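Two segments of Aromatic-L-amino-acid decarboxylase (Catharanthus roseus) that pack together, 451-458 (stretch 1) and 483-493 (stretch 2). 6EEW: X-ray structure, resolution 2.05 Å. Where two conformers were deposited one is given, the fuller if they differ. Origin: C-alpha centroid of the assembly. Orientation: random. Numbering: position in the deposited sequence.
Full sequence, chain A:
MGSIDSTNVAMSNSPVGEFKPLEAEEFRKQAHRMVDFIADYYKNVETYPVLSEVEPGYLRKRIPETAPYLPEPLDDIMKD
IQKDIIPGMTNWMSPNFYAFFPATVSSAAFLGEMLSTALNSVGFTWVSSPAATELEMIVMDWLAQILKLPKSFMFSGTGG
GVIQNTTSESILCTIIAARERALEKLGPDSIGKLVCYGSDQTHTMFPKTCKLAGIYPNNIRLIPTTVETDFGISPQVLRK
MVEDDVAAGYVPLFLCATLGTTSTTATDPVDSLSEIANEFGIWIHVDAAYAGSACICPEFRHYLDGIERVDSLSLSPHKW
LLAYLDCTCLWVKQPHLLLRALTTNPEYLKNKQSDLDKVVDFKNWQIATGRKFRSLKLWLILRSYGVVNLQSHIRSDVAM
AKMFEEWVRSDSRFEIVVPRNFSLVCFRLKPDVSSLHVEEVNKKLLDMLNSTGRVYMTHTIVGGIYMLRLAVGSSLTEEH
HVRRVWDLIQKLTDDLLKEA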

# COMPACT_ATOMS: atom_id res chain seq x y z
N SER A 451 11.60 29.09 -10.04
CA SER A 451 12.48 29.12 -11.20
C SER A 451 13.94 29.23 -10.80
O SER A 451 14.82 28.84 -11.57
N THR A 452 14.22 29.75 -9.60
CA THR A 452 15.60 29.79 -9.12
C THR A 452 16.28 28.43 -9.17
O THR A 452 17.50 28.36 -9.38
N GLY A 453 15.53 27.36 -8.98
CA GLY A 453 16.11 26.06 -8.73
C GLY A 453 16.66 25.87 -7.33
O GLY A 453 16.92 24.72 -6.94
N ARG A 454 16.82 26.95 -6.56
CA ARG A 454 17.37 26.88 -5.22
C ARG A 454 16.31 26.73 -4.14
O ARG A 454 16.66 26.76 -2.95
N VAL A 455 15.04 26.60 -4.51
CA VAL A 455 13.96 26.46 -3.54
C VAL A 455 12.73 25.96 -4.28
O VAL A 455 12.56 26.22 -5.47
N TYR A 456 11.88 25.22 -3.56
CA TYR A 456 10.58 24.82 -4.07
C TYR A 456 9.54 25.11 -3.01
O TYR A 456 9.60 24.56 -1.91
N MET A 457 8.55 25.93 -3.36
CA MET A 457 7.41 26.21 -2.51
C MET A 457 6.16 26.11 -3.37
O MET A 457 6.18 26.47 -4.56
N THR A 458 5.09 25.60 -2.78
CA THR A 458 3.78 25.66 -3.39
C THR A 458 2.95 26.78 -2.78
O THR A 458 3.33 27.43 -1.80
N ARG A 483 17.25 30.82 6.64
CA ARG A 483 17.77 32.17 6.51
C ARG A 483 17.99 32.54 5.05
O ARG A 483 17.62 33.63 4.60
N ARG A 484 18.61 31.63 4.28
CA ARG A 484 18.90 31.94 2.89
C ARG A 484 17.64 31.98 2.03
O ARG A 484 17.55 32.78 1.10
N VAL A 485 16.65 31.14 2.34
CA VAL A 485 15.39 31.23 1.62
C VAL A 485 14.75 32.59 1.85
O VAL A 485 14.25 33.23 0.91
N TRP A 486 14.74 33.04 3.10
CA TRP A 486 14.16 34.36 3.38
C TRP A 486 14.94 35.47 2.68
O TRP A 486 14.34 36.40 2.12
N ASP A 487 16.27 35.38 2.69
CA ASP A 487 17.07 36.35 1.95
C ASP A 487 16.68 36.36 0.47
O ASP A 487 16.50 37.43 -0.13
N LEU A 488 16.54 35.17 -0.12
CA LEU A 488 16.19 35.08 -1.54
C LEU A 488 14.81 35.67 -1.79
O LEU A 488 14.60 36.37 -2.80
N ILE A 489 13.85 35.37 -0.92
CA ILE A 489 12.51 35.91 -1.06
C ILE A 489 12.56 37.43 -1.08
O ILE A 489 11.94 38.08 -1.94
N GLN A 490 13.33 38.02 -0.16
CA GLN A 490 13.42 39.47 -0.12
C GLN A 490 14.09 40.02 -1.38
O GLN A 490 13.66 41.05 -1.91
N LYS A 491 15.14 39.35 -1.86
CA LYS A 491 15.80 39.82 -3.08
C LYS A 491 14.83 39.80 -4.26
O LYS A 491 14.76 40.76 -5.04
N LEU A 492 14.10 38.70 -4.42
CA LEU A 492 13.18 38.60 -5.54
C LEU A 492 12.02 39.58 -5.41
O LEU A 492 11.49 40.05 -6.42
N THR A 493 11.63 39.91 -4.18
CA THR A 493 10.61 40.92 -3.99
C THR A 493 11.13 42.30 -4.38
O THR A 493 10.44 43.06 -5.06

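Residues 483-493 are part of a longer helix, and residues 451-458 run past one side of it as an irregular segment that leaves a helix at Gly453. The two backbones come nearest at Val455 and Val485, whose CA atoms lie 7.2 Å apart. The contact is modest, burying 310 Å² in total, and no hydrogen bond crosses it, so the direct contacts between them are matters of side-chain packing.

Leu488 is the helix residue most covered by the other segment. Its CA-to-CB bond points toward stretch 1, and chi1 t with chi2 p carries CD2 to 3.8 Å from Val455 CG1 and 4.0 Å from Thr452 OG1. Val455 also points toward the helix. With chi1 in the p well, its two methyls meet different helix residues: CG1 rests on Leu488, while CG2 lies 4.2 Å from Val485 CG2. The CA-to-CB bond of Val485 is directed sideways, yet its t rotamer still leaves CG2 within packing distance of this valine.

Met457, two residues beyond Val455, again points toward the helix, whereas the intervening Tyr456 is out of reach, as the alternation of an extended backbone would suggest. With chi1 m and chi2 t, Met457 places SD 4.3 Å from Ile489 CD1; chi3 p then sets the direction of its terminal CE. Ile489 starts sideways from the helix, but its m, t side chain is extended at chi2, and its end comes nearer to the methionine.

At the other end of the contact, Thr452 adopts the m rotamer, and its OG1 lies against two leucines, 4.0 Å from Leu488 CD2 and 4.0 Å from Leu492 CD1. The hydroxyl finds its hydrogen-bonding partner elsewhere in the structure, so its contacts here are van der Waals in character. Leu492, with chi1 m and chi2 t, is covered only slightly by stretch 1. Gly453 adds no side chain, and its positive phi lets the chain turn where a CB would be jammed against the preceding carbonyl oxygen.

Two exposed arginines close the outer edge. Arg454 (m, t, p) and Arg484 (m, t, m) both point toward the opposite stretch, and Arg454 NH2 approaches Arg484 NH1 to 3.4 Å. Both atoms are donors, so this is a close approach of like charges rather than a hydrogen bond. The guanidinium groups are not stacked face to face: Arg454 NH2 lies over one face of the Arg484 group, whereas Arg484 NH1 sits at the edge of the Arg454 group, near its plane.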

# COMPACT_ATOMS: atom_id res chain seq x y z
CB SER A 451 12.11 30.30 -12.10
OG SER A 451 10.76 30.19 -12.52
CB THR A 452 15.65 30.30 -7.68
OG1 THR A 452 15.18 31.65 -7.64
CG2 THR A 452 17.07 30.23 -7.14
CB ARG A 454 18.23 28.10 -4.92
CG ARG A 454 19.43 28.30 -5.82
CD ARG A 454 20.13 29.62 -5.48
NE ARG A 454 20.65 29.61 -4.11
CZ ARG A 454 21.92 29.39 -3.79
NH1 ARG A 454 22.83 29.15 -4.73
NH2 ARG A 454 22.28 29.39 -2.51
CB VAL A 455 13.68 27.80 -2.81
CG1 VAL A 455 13.31 28.89 -3.79
CG2 VAL A 455 12.56 27.63 -1.80
CB TYR A 456 10.56 23.34 -4.45
CG TYR A 456 9.26 22.88 -5.08
CD1 TYR A 456 8.47 23.76 -5.81
CD2 TYR A 456 8.82 21.57 -4.95
CE1 TYR A 456 7.27 23.35 -6.40
CE2 TYR A 456 7.63 21.14 -5.53
CZ TYR A 456 6.85 22.04 -6.26
OH TYR A 456 5.67 21.62 -6.84
CB MET A 457 7.46 27.61 -1.87
CG MET A 457 8.68 27.86 -1.01
SD MET A 457 8.95 29.61 -0.66
CE MET A 457 7.32 30.17 -0.18
CB THR A 458 3.04 24.32 -3.28
OG1 THR A 458 3.03 23.88 -1.92
CG2 THR A 458 3.69 23.28 -4.18
CB ARG A 483 19.06 32.33 7.31
CG ARG A 483 18.88 32.22 8.81
CD ARG A 483 20.21 32.21 9.54
NE ARG A 483 20.02 32.10 10.98
CZ ARG A 483 19.54 33.08 11.74
NH1 ARG A 483 19.18 34.24 11.19
NH2 ARG A 483 19.41 32.90 13.05
CB ARG A 484 19.90 30.94 2.31
CG ARG A 484 21.25 30.92 3.00
CD ARG A 484 22.26 30.18 2.13
NE ARG A 484 21.81 28.84 1.77
CZ ARG A 484 22.48 28.01 0.98
NH1 ARG A 484 23.64 28.39 0.46
NH2 ARG A 484 21.99 26.81 0.70
CB VAL A 485 14.43 30.10 2.04
CG1 VAL A 485 13.04 30.41 1.51
CG2 VAL A 485 14.90 28.77 1.50
CB TRP A 486 14.11 34.58 4.89
CG TRP A 486 13.64 35.93 5.26
CD1 TRP A 486 14.29 36.84 6.05
CD2 TRP A 486 12.44 36.57 4.82
NE1 TRP A 486 13.54 37.98 6.16
CE2 TRP A 486 12.41 37.85 5.41
CE3 TRP A 486 11.38 36.17 3.99
CZ2 TRP A 486 11.36 38.74 5.20
CZ3 TRP A 486 10.34 37.06 3.79
CH2 TRP A 486 10.34 38.33 4.38
CB ASP A 487 18.56 36.04 2.11
CG ASP A 487 19.07 36.34 3.50
OD1 ASP A 487 18.50 37.23 4.17
OD2 ASP A 487 20.02 35.67 3.95
CB LEU A 488 16.22 33.62 -1.98
CG LEU A 488 15.84 33.33 -3.44
CD1 LEU A 488 16.84 33.95 -4.40
CD2 LEU A 488 15.63 31.84 -3.71
CB ILE A 489 11.59 35.38 0.06
CG1 ILE A 489 11.47 33.85 -0.05
CG2 ILE A 489 10.24 36.07 0.01
CD1 ILE A 489 10.65 33.20 1.04
CB GLN A 490 14.18 39.92 1.13
CG GLN A 490 13.32 39.96 2.39
CD GLN A 490 14.05 40.57 3.58
OE1 GLN A 490 15.17 40.18 3.90
NE2 GLN A 490 13.41 41.54 4.21
CB LYS A 491 17.04 38.99 -3.40
CG LYS A 491 17.72 39.45 -4.70
CD LYS A 491 18.96 38.64 -5.05
CE LYS A 491 18.61 37.22 -5.49
NZ LYS A 491 19.80 36.49 -6.01
CB LEU A 492 12.67 37.16 -5.67
CG LEU A 492 13.75 36.14 -5.99
CD1 LEU A 492 13.17 34.73 -6.16
CD2 LEU A 492 14.52 36.56 -7.23
CB THR A 493 10.12 40.93 -2.55
OG1 THR A 493 9.55 39.65 -2.23
CG2 THR A 493 9.07 42.01 -2.34